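Local coordinates for GCN5-related N-acetyltransferase (Sphaerobacter thermophilus, PDB 3TT2), which probably catalyses transfer of an acyl group, such as acetyl, to an acceptor substrate, as expected of a two-lobed member of the GNAT superfamily, at residues A17-A23 with W52-G58; Q59-L63 with Y74-L78; V150-M156 with L285-S291; E221-L225 with G236-E242. Numbering follows the deposited sequence.

Contact 1: residues A17-A23 with W52-G58; sequences APVPADA and WEGLDLG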
# COMPACT_ATOMS: atom_id res chain seq x y z
N ALA A 17 23.76 -6.33 1.06
CA ALA A 17 22.44 -6.79 1.47
C ALA A 17 22.19 -6.46 2.93
O ALA A 17 23.07 -6.62 3.76
CB ALA A 17 22.30 -8.27 1.24
N PRO A 18 20.98 -5.98 3.26
CA PRO A 18 20.65 -5.75 4.66
C PRO A 18 20.49 -7.02 5.51
O PRO A 18 20.00 -8.05 5.05
CB PRO A 18 19.31 -5.00 4.58
CG PRO A 18 18.75 -5.41 3.31
CD PRO A 18 19.91 -5.52 2.37
N VAL A 19 20.90 -6.90 6.77
CA VAL A 19 20.83 -7.96 7.78
C VAL A 19 19.88 -7.41 8.85
O VAL A 19 19.85 -6.21 9.07
CB VAL A 19 22.24 -8.20 8.37
CG1 VAL A 19 22.24 -9.23 9.51
CG2 VAL A 19 23.21 -8.61 7.27
N PRO A 20 19.09 -8.29 9.51
CA PRO A 20 18.10 -7.81 10.50
C PRO A 20 18.65 -6.86 11.57
O PRO A 20 17.89 -6.05 12.11
CB PRO A 20 17.57 -9.11 11.13
CG PRO A 20 18.45 -10.22 10.57
CD PRO A 20 18.94 -9.73 9.26
N ALA A 21 19.94 -6.95 11.87
CA ALA A 21 20.58 -6.03 12.81
C ALA A 21 20.68 -4.60 12.27
O ALA A 21 21.02 -3.67 13.01
CB ALA A 21 21.96 -6.56 13.20
N ASP A 22 20.39 -4.43 10.99
CA ASP A 22 20.36 -3.10 10.38
C ASP A 22 19.01 -2.42 10.57
O ASP A 22 18.86 -1.24 10.28
CB ASP A 22 20.68 -3.18 8.88
CG ASP A 22 22.11 -3.60 8.59
OD1 ASP A 22 23.01 -3.28 9.40
OD2 ASP A 22 22.33 -4.25 7.54
N ALA A 23 18.02 -3.18 11.03
CA ALA A 23 16.71 -2.62 11.30
C ALA A 23 16.73 -1.29 12.07
O ALA A 23 16.06 -0.34 11.65
CB ALA A 23 15.81 -3.64 12.01
N TRP A 52 9.84 -6.61 6.78
CA TRP A 52 10.83 -7.54 6.27
C TRP A 52 10.34 -8.97 6.37
O TRP A 52 11.06 -9.90 5.99
CB TRP A 52 12.13 -7.42 7.05
CG TRP A 52 13.02 -6.33 6.58
CD1 TRP A 52 12.87 -5.58 5.46
CD2 TRP A 52 14.20 -5.86 7.24
NE1 TRP A 52 13.90 -4.67 5.36
CE2 TRP A 52 14.73 -4.82 6.44
CE3 TRP A 52 14.87 -6.22 8.41
CZ2 TRP A 52 15.90 -4.13 6.80
CZ3 TRP A 52 16.02 -5.54 8.75
CH2 TRP A 52 16.53 -4.51 7.95
N GLU A 53 9.13 -9.15 6.89
CA GLU A 53 8.57 -10.47 7.09
C GLU A 53 8.43 -11.18 5.76
O GLU A 53 8.81 -12.34 5.62
CB GLU A 53 7.23 -10.42 7.84
CG GLU A 53 7.37 -10.16 9.36
CD GLU A 53 6.16 -10.59 10.19
OE1 GLU A 53 5.15 -11.05 9.60
OE2 GLU A 53 6.22 -10.48 11.43
N GLY A 54 7.88 -10.49 4.77
CA GLY A 54 7.74 -11.07 3.45
C GLY A 54 9.04 -11.34 2.71
O GLY A 54 9.33 -12.47 2.33
N LEU A 55 9.84 -10.29 2.53
CA LEU A 55 10.92 -10.31 1.53
C LEU A 55 12.17 -11.13 1.84
O LEU A 55 12.46 -11.45 2.99
CB LEU A 55 11.29 -8.89 1.09
CG LEU A 55 11.74 -7.83 2.08
CD1 LEU A 55 13.11 -8.13 2.62
CD2 LEU A 55 11.77 -6.51 1.37
N ASP A 56 12.92 -11.43 0.78
CA ASP A 56 14.22 -12.08 0.89
C ASP A 56 15.24 -10.95 1.04
O ASP A 56 15.46 -10.16 0.12
CB ASP A 56 14.51 -12.88 -0.40
CG ASP A 56 15.85 -13.62 -0.39
OD1 ASP A 56 16.04 -14.50 -1.27
OD2 ASP A 56 16.73 -13.35 0.47
N LEU A 57 15.87 -10.89 2.21
CA LEU A 57 16.74 -9.77 2.51
C LEU A 57 17.95 -9.77 1.59
O LEU A 57 18.40 -8.72 1.14
CB LEU A 57 17.19 -9.82 3.97
CG LEU A 57 16.11 -9.46 4.98
CD1 LEU A 57 16.54 -9.90 6.39
CD2 LEU A 57 15.85 -7.97 4.93
N GLY A 58 18.46 -10.97 1.29
CA GLY A 58 19.66 -11.09 0.50
C GLY A 58 19.45 -10.55 -0.90
O GLY A 58 20.22 -9.71 -1.37

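Contact 2: residues Q59-L63 with Y74-L78; sequences QEAVL and YADVL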
# COMPACT_ATOMS: atom_id res chain seq x y z
N GLN A 59 18.42 -11.07 -1.57
CA GLN A 59 18.08 -10.68 -2.93
C GLN A 59 17.19 -9.44 -3.17
O GLN A 59 17.35 -8.76 -4.18
CB GLN A 59 17.55 -11.90 -3.69
CG GLN A 59 18.45 -13.16 -3.58
CD GLN A 59 19.94 -12.90 -3.85
OE1 GLN A 59 20.32 -11.92 -4.49
NE2 GLN A 59 20.79 -13.80 -3.35
N GLU A 60 16.24 -9.19 -2.28
CA GLU A 60 15.24 -8.12 -2.48
C GLU A 60 15.46 -6.72 -1.84
O GLU A 60 14.58 -5.87 -1.91
CB GLU A 60 13.84 -8.66 -2.20
CG GLU A 60 13.46 -9.68 -3.23
CD GLU A 60 12.34 -10.61 -2.80
OE1 GLU A 60 11.51 -10.23 -1.94
OE2 GLU A 60 12.30 -11.75 -3.32
N ALA A 61 16.60 -6.50 -1.19
CA ALA A 61 16.86 -5.18 -0.60
C ALA A 61 18.32 -4.81 -0.72
O ALA A 61 19.18 -5.69 -0.86
CB ALA A 61 16.41 -5.15 0.84
N VAL A 62 18.60 -3.52 -0.68
CA VAL A 62 19.99 -3.05 -0.71
C VAL A 62 20.23 -1.98 0.35
O VAL A 62 19.34 -1.19 0.65
CB VAL A 62 20.40 -2.54 -2.11
CG1 VAL A 62 19.73 -1.21 -2.41
CG2 VAL A 62 21.91 -2.40 -2.23
N LEU A 63 21.44 -1.96 0.92
CA LEU A 63 21.82 -0.94 1.89
C LEU A 63 23.14 -0.28 1.49
O LEU A 63 24.15 -0.95 1.34
CB LEU A 63 21.96 -1.56 3.27
CG LEU A 63 22.62 -0.71 4.36
CD1 LEU A 63 21.80 0.53 4.55
CD2 LEU A 63 22.70 -1.49 5.65
N TYR A 74 18.81 3.23 1.38
CA TYR A 74 18.25 1.90 1.39
C TYR A 74 17.06 1.79 0.46
O TYR A 74 16.26 2.72 0.36
CB TYR A 74 17.83 1.53 2.81
CG TYR A 74 16.85 0.39 2.92
CD1 TYR A 74 15.48 0.63 2.96
CD2 TYR A 74 17.28 -0.94 3.03
CE1 TYR A 74 14.58 -0.41 3.09
CE2 TYR A 74 16.38 -1.99 3.16
CZ TYR A 74 15.03 -1.72 3.19
OH TYR A 74 14.12 -2.76 3.32
N ALA A 75 16.92 0.63 -0.18
CA ALA A 75 15.73 0.32 -0.96
C ALA A 75 15.33 -1.16 -0.88
O ALA A 75 16.17 -2.04 -0.71
CB ALA A 75 15.91 0.74 -2.40
N ASP A 76 14.03 -1.42 -0.96
CA ASP A 76 13.50 -2.78 -1.09
C ASP A 76 12.49 -2.85 -2.25
O ASP A 76 11.98 -1.82 -2.68
CB ASP A 76 12.92 -3.29 0.23
CG ASP A 76 11.67 -2.51 0.70
OD1 ASP A 76 11.00 -1.83 -0.11
OD2 ASP A 76 11.35 -2.59 1.91
N VAL A 77 12.19 -4.05 -2.76
CA VAL A 77 11.32 -4.17 -3.93
C VAL A 77 10.14 -5.07 -3.68
O VAL A 77 10.26 -6.10 -3.01
CB VAL A 77 12.06 -4.73 -5.18
CG1 VAL A 77 13.12 -3.77 -5.68
CG2 VAL A 77 12.66 -6.09 -4.88
N LEU A 78 8.99 -4.68 -4.22
CA LEU A 78 7.87 -5.61 -4.38
C LEU A 78 7.77 -6.08 -5.83
O LEU A 78 7.88 -5.28 -6.76
CB LEU A 78 6.56 -4.97 -3.94
CG LEU A 78 6.39 -5.05 -2.43
CD1 LEU A 78 5.24 -4.19 -1.94
CD2 LEU A 78 6.18 -6.50 -2.07

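Contact 3: residues V150-M156 with L285-S291; sequences VRDIWVM and LSVDAES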
# COMPACT_ATOMS: atom_id res chain seq x y z
N VAL A 150 1.54 8.72 -13.15
CA VAL A 150 0.49 7.81 -13.59
C VAL A 150 -0.80 8.13 -12.84
O VAL A 150 -1.82 8.46 -13.43
CB VAL A 150 0.91 6.35 -13.36
CG1 VAL A 150 -0.26 5.42 -13.56
CG2 VAL A 150 2.04 5.99 -14.27
N ARG A 151 -0.74 8.02 -11.52
CA ARG A 151 -1.91 8.18 -10.68
C ARG A 151 -1.55 8.80 -9.32
O ARG A 151 -0.40 8.74 -8.88
CB ARG A 151 -2.52 6.80 -10.48
CG ARG A 151 -4.00 6.78 -10.22
CD ARG A 151 -4.54 5.39 -10.50
NE ARG A 151 -5.96 5.24 -10.16
CZ ARG A 151 -6.95 5.62 -10.96
NH1 ARG A 151 -8.21 5.46 -10.58
NH2 ARG A 151 -6.67 6.16 -12.14
N ASP A 152 -2.54 9.39 -8.65
CA ASP A 152 -2.39 9.85 -7.28
C ASP A 152 -2.83 8.74 -6.33
O ASP A 152 -3.83 8.06 -6.58
CB ASP A 152 -3.26 11.07 -7.01
CG ASP A 152 -2.68 12.35 -7.58
OD1 ASP A 152 -1.54 12.33 -8.11
OD2 ASP A 152 -3.37 13.38 -7.47
N ILE A 153 -2.09 8.56 -5.25
CA ILE A 153 -2.51 7.65 -4.20
C ILE A 153 -2.68 8.45 -2.92
O ILE A 153 -1.74 9.13 -2.46
CB ILE A 153 -1.50 6.51 -3.94
CG1 ILE A 153 -1.59 5.44 -5.02
CG2 ILE A 153 -1.83 5.83 -2.64
CD1 ILE A 153 -0.90 5.78 -6.30
N TRP A 154 -3.87 8.38 -2.34
CA TRP A 154 -4.13 9.13 -1.13
C TRP A 154 -4.20 8.20 0.07
O TRP A 154 -4.94 7.21 0.07
CB TRP A 154 -5.44 9.88 -1.24
CG TRP A 154 -5.51 10.83 -2.38
CD1 TRP A 154 -5.87 10.55 -3.65
CD2 TRP A 154 -5.23 12.24 -2.34
NE1 TRP A 154 -5.85 11.69 -4.41
CE2 TRP A 154 -5.46 12.74 -3.63
CE3 TRP A 154 -4.82 13.11 -1.33
CZ2 TRP A 154 -5.28 14.08 -3.96
CZ3 TRP A 154 -4.64 14.45 -1.66
CH2 TRP A 154 -4.87 14.92 -2.96
N VAL A 155 -3.44 8.54 1.11
CA VAL A 155 -3.56 7.85 2.38
C VAL A 155 -4.49 8.63 3.31
O VAL A 155 -4.15 9.72 3.76
CB VAL A 155 -2.21 7.69 3.05
CG1 VAL A 155 -2.33 6.76 4.22
CG2 VAL A 155 -1.20 7.15 2.05
N MSE A 156 -5.65 8.04 3.61
CA MSE A 156 -6.64 8.67 4.48
C MSE A 156 -6.41 8.17 5.89
O MSE A 156 -5.95 7.05 6.09
CB MSE A 156 -8.06 8.34 4.02
CG MSE A 156 -8.32 8.67 2.57
SE MSE A 156 -8.02 10.55 2.01
CE MSE A 156 -9.46 11.47 2.98
N LEU A 285 -6.39 4.06 5.57
CA LEU A 285 -6.55 3.30 4.35
C LEU A 285 -5.97 4.10 3.20
O LEU A 285 -5.49 5.22 3.37
CB LEU A 285 -8.01 2.95 4.09
CG LEU A 285 -9.03 4.08 3.95
CD1 LEU A 285 -9.02 4.67 2.55
CD2 LEU A 285 -10.41 3.58 4.28
N SER A 286 -6.06 3.52 2.02
CA SER A 286 -5.38 4.07 0.88
C SER A 286 -6.31 4.08 -0.33
O SER A 286 -7.03 3.11 -0.59
CB SER A 286 -4.14 3.22 0.63
OG SER A 286 -3.43 3.68 -0.49
N VAL A 287 -6.34 5.18 -1.07
CA VAL A 287 -7.18 5.22 -2.27
C VAL A 287 -6.51 5.83 -3.50
O VAL A 287 -5.88 6.87 -3.42
CB VAL A 287 -8.57 5.87 -2.00
CG1 VAL A 287 -8.48 7.37 -1.91
CG2 VAL A 287 -9.55 5.48 -3.09
N ASP A 288 -6.64 5.12 -4.63
CA ASP A 288 -6.21 5.59 -5.95
C ASP A 288 -7.16 6.62 -6.52
O ASP A 288 -8.38 6.50 -6.41
CB ASP A 288 -6.15 4.42 -6.92
CG ASP A 288 -5.19 3.37 -6.47
OD1 ASP A 288 -5.48 2.69 -5.46
OD2 ASP A 288 -4.14 3.24 -7.13
N ALA A 289 -6.59 7.64 -7.15
CA ALA A 289 -7.38 8.67 -7.79
C ALA A 289 -6.60 9.18 -8.99
O ALA A 289 -5.38 9.26 -8.93
CB ALA A 289 -7.66 9.79 -6.79
N GLU A 290 -7.30 9.51 -10.08
CA GLU A 290 -6.64 10.07 -11.27
C GLU A 290 -5.90 11.35 -10.89
O GLU A 290 -6.37 12.10 -10.03
CB GLU A 290 -7.68 10.35 -12.36
CG GLU A 290 -7.12 10.73 -13.72
CD GLU A 290 -8.12 11.53 -14.57
OE1 GLU A 290 -9.34 11.38 -14.36
OE2 GLU A 290 -7.68 12.32 -15.44
N SER A 291 -4.76 11.62 -11.51
CA SER A 291 -3.94 12.78 -11.15
C SER A 291 -4.78 14.06 -11.14
O SER A 291 -5.52 14.30 -12.08
CB SER A 291 -2.75 12.91 -12.11
OG SER A 291 -2.28 11.63 -12.53
O HOH W 1 -6.04 12.82 -7.07

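Contact 4: residues E221-L225 with G236-E242; sequences ELWLL and GTCLGQE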
# COMPACT_ATOMS: atom_id res chain seq x y z
N GLU A 221 -14.44 -9.82 13.31
CA GLU A 221 -15.14 -8.66 13.87
C GLU A 221 -15.01 -7.45 12.93
O GLU A 221 -15.93 -6.64 12.80
CB GLU A 221 -14.51 -8.33 15.22
CG GLU A 221 -15.45 -8.07 16.41
CD GLU A 221 -14.67 -7.73 17.70
OE1 GLU A 221 -14.40 -8.64 18.51
OE2 GLU A 221 -14.32 -6.54 17.91
N LEU A 222 -13.85 -7.36 12.28
CA LEU A 222 -13.48 -6.25 11.38
C LEU A 222 -13.76 -6.51 9.88
O LEU A 222 -13.42 -5.68 9.02
CB LEU A 222 -12.00 -5.93 11.58
CG LEU A 222 -11.41 -5.58 12.96
CD1 LEU A 222 -9.90 -5.41 12.86
CD2 LEU A 222 -12.04 -4.32 13.51
N TRP A 223 -14.33 -7.67 9.54
CA TRP A 223 -14.77 -7.88 8.18
C TRP A 223 -16.27 -7.70 8.05
O TRP A 223 -17.06 -8.57 8.44
CB TRP A 223 -14.40 -9.28 7.72
CG TRP A 223 -13.02 -9.37 7.26
CD1 TRP A 223 -11.98 -8.59 7.64
CD2 TRP A 223 -12.51 -10.28 6.28
NE1 TRP A 223 -10.84 -8.96 6.98
CE2 TRP A 223 -11.14 -10.00 6.13
CE3 TRP A 223 -13.08 -11.31 5.52
CZ2 TRP A 223 -10.33 -10.71 5.25
CZ3 TRP A 223 -12.27 -12.01 4.65
CH2 TRP A 223 -10.91 -11.71 4.52
N LEU A 224 -16.68 -6.60 7.44
CA LEU A 224 -18.09 -6.30 7.30
C LEU A 224 -18.56 -6.47 5.88
O LEU A 224 -17.84 -6.16 4.93
CB LEU A 224 -18.40 -4.88 7.76
CG LEU A 224 -18.03 -4.58 9.21
CD1 LEU A 224 -18.55 -3.21 9.48
CD2 LEU A 224 -18.68 -5.55 10.13
N LEU A 225 -19.78 -6.97 5.76
CA LEU A 225 -20.40 -7.20 4.49
C LEU A 225 -21.71 -6.41 4.48
O LEU A 225 -22.49 -6.50 5.43
CB LEU A 225 -20.70 -8.68 4.33
CG LEU A 225 -19.62 -9.69 4.70
CD1 LEU A 225 -20.08 -11.11 4.37
CD2 LEU A 225 -18.32 -9.39 3.99
N GLY A 236 -21.64 -5.52 -0.88
CA GLY A 236 -20.55 -4.62 -0.53
C GLY A 236 -19.68 -5.22 0.55
O GLY A 236 -20.14 -6.09 1.26
N THR A 237 -18.44 -4.77 0.67
CA THR A 237 -17.53 -5.27 1.71
C THR A 237 -16.65 -4.15 2.22
O THR A 237 -16.31 -3.23 1.48
CB THR A 237 -16.58 -6.39 1.20
OG1 THR A 237 -15.71 -5.85 0.20
CG2 THR A 237 -17.36 -7.59 0.63
N CYS A 238 -16.32 -4.23 3.51
CA CYS A 238 -15.24 -3.47 4.05
C CYS A 238 -14.43 -4.41 4.91
O CYS A 238 -14.87 -4.82 5.98
CB CYS A 238 -15.81 -2.36 4.92
SG CYS A 238 -14.66 -1.08 5.41
N LEU A 239 -13.20 -4.71 4.49
CA LEU A 239 -12.43 -5.68 5.22
C LEU A 239 -11.29 -4.97 5.91
O LEU A 239 -10.28 -4.61 5.30
CB LEU A 239 -11.94 -6.76 4.28
CG LEU A 239 -12.98 -7.25 3.26
CD1 LEU A 239 -12.42 -8.27 2.30
CD2 LEU A 239 -14.23 -7.81 3.95
N GLY A 240 -11.44 -4.84 7.22
CA GLY A 240 -10.45 -4.19 8.05
C GLY A 240 -9.55 -5.22 8.68
O GLY A 240 -9.84 -6.43 8.72
N GLN A 241 -8.42 -4.74 9.15
CA GLN A 241 -7.52 -5.56 9.93
C GLN A 241 -6.90 -4.68 11.01
O GLN A 241 -6.98 -3.46 10.93
CB GLN A 241 -6.43 -6.14 9.03
CG GLN A 241 -5.64 -5.08 8.35
CD GLN A 241 -4.57 -5.62 7.46
OE1 GLN A 241 -4.84 -6.01 6.32
NE2 GLN A 241 -3.35 -5.66 7.96
N GLU A 242 -6.30 -5.31 12.01
CA GLU A 242 -5.59 -4.58 13.06
C GLU A 242 -4.13 -5.00 13.13
O GLU A 242 -3.81 -6.16 13.35
CB GLU A 242 -6.26 -4.80 14.41
CG GLU A 242 -5.78 -3.85 15.46
CD GLU A 242 -5.78 -4.45 16.85
OE1 GLU A 242 -6.87 -4.77 17.38
OE2 GLU A 242 -4.67 -4.57 17.43

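Contact 1: residues A17-A23 with W52-G58
No hydrogen bond crosses between A17-A23 and W52-G58; they meet almost wholly through apolar surfaces. Much of the contact belongs to the W52 indole, which reaches into the bend of the loop before helix 23-36: CZ3 lies 3.5 Å from P20 CA and 3.8 Å from A23 CB, while CZ2 lies 4.2 Å from P18 CB. L57 supplies the second hydrophobic patch, with CD1 3.7 Å from P20 CD and CD2 4.2 Å from P18 CG, and its CB sits 3.5 Å from P18 O. At the margin, A17 CB approaches G58 O at 3.6 Å.

V19 N donates to D22 OD2 (3.1 Å) and D22 N to V19 O (2.7 Å), tightening the turn; the D22 carboxylate also forms a salt bridge with R16. D56 is the N-cap of helix 57-60, receiving a weak bond from G58 N. W52 NE1 is hydrogen-bonded to Y74 OH. The contact thus depends on burying W52 and L57 against the two prolines and A23, while polar groups are used within each segment or by R16 and Y74.

Contact 2: residues Q59-L63 with Y74-L78
Strand 61-63 runs antiparallel to strand 74-78 in a β-hairpin of the GNAT fold, and three main-chain bonds join them. V62 and A75 form the hydrogen-bonded pair, V62 N donating to A75 O (2.8 Å) and A75 N to V62 O (3.1 Å). V77 N donates to E60 O (3.1 Å), extending the pairing to the end of helix 57-60. The same acceptors take CA-H...O contacts, A61 CA to A75 O at 3.2 Å and Y74 CA to V62 O at 3.4 Å.

Among side chains, Y74 OH gives its proton to D76 OD2 (3.1 Å), two residues along the same strand, and is also hydrogen-bonded to W52 NE1. A61 CB packs against Y74 CE2 at 3.9 Å.

Main-chain groups facing outward bond to the flanking strands: L63 pairs with R16, D76 with Y88 and L78 with S86. The hairpin therefore lies inside the sheet, with Y74 against helix 23-36 on one face and V62 and V77 against helix 100-115 on the other.

Contact 3: residues V150-M156 with L285-S291
Six backbone hydrogen bonds hold strands 150-156 and 285-290 together in antiparallel register. They come in pairs: W154 N to V287 O and V287 N to W154 O, both 2.7 Å; D152 N to A289 O (2.9 Å) and A289 N to D152 O (2.8 Å); M156 N to L285 O (2.8 Å) and L285 N to M156 O (3.1 Å). Toward the end of strand 285-290 a water donates to D152 OD2 (2.8 Å) and E290 O (3.1 Å) and accepts from W154 NE1 (2.9 Å). D152 OD2 also accepts from R292 N, so the carboxylate bonds to the chain just past strand 285-290.

R151 lays one face of its guanidinium over the A289-E290 peptide; R151 NE stays 4.1 Å from D288 OD2, beyond a salt bridge. Apolar packing gathers on the face carrying W154, M156, L285, V287 and A289, with W154 CD1 3.7 Å from A289 CB and selenomethionine M156 CG 4.1 Å from L285 CD1. Y299 of helix 297-301 covers part of this face.

The backbone bonds make strand 148-159 an integral neighbour of 282-290; with 305-316 bonded along its other side, a strand of the N-terminal GNAT sequence is built into a sheet shared by both halves.

Contact 4: residues E221-L225 with G236-E242
Strands 223-228 and 233-243 form a β-hairpin of the second GNAT lobe, the counterpart of the hairpin 61-65/71-80 in the first. At G236 the carbonyl O receives a CA-H...O contact from L225 CA (3.4 Å). T237 sits across a non-hydrogen-bonded pair from L225, and its CG2 meets L225 CD2 at 3.9 Å on the face packed by helix 184-194. C238 and L224 form the hydrogen-bonded pair: C238 N donates to L224 O at 2.8 Å and L224 N to C238 O at 2.9 Å, with both side chains turned to V271 of helix 263-278.

L239 returns to the T237 face and lies against W223. L239 CB stands 3.7 Å from the centroid of the W223 five-membered ring, 12° off the normal, a CH-pi contact, and L239 CD2 is 3.8 Å from W223 CD2. F178 meets the same indole edge-to-face.

G240 N donates to L222 O (2.8 Å), continuing the pairing into the 3-10 turn; a CB on G240 would crowd that carbonyl. Beyond, Q241 O is hydrogen-bonded to Y275 OH, and at the far end Q241 and E242 meet L222, whose CD1 rests 3.6 Å from Q241 C and 4.0 Å from E242 CB.

How the contacts relate
Contacts 2, 3 and 4 lie on one mixed sheet that runs through both GNAT lobes. Contact 1 sits beside contact 2, their centres about 8 Å apart: both use helix 57-60, and W52 NE1 to Y74 OH (2.8 Å) links them. Contacts 2 and 4 are hairpins in equivalent positions of the two lobes, with centres about 31 Å apart on opposite sides of the chain's centre. Contact 3 has its centre about 24 Å from that of contact 2 and 20 Å from that of contact 4. Along the chain, contacts 1 and 2 close in turn, whereas contact 4 is nested within the long loop closed by contact 3, which, with C-terminal strand 305-316 inserted between 125-132 and 148-159, makes the GNAT halves share one sheet.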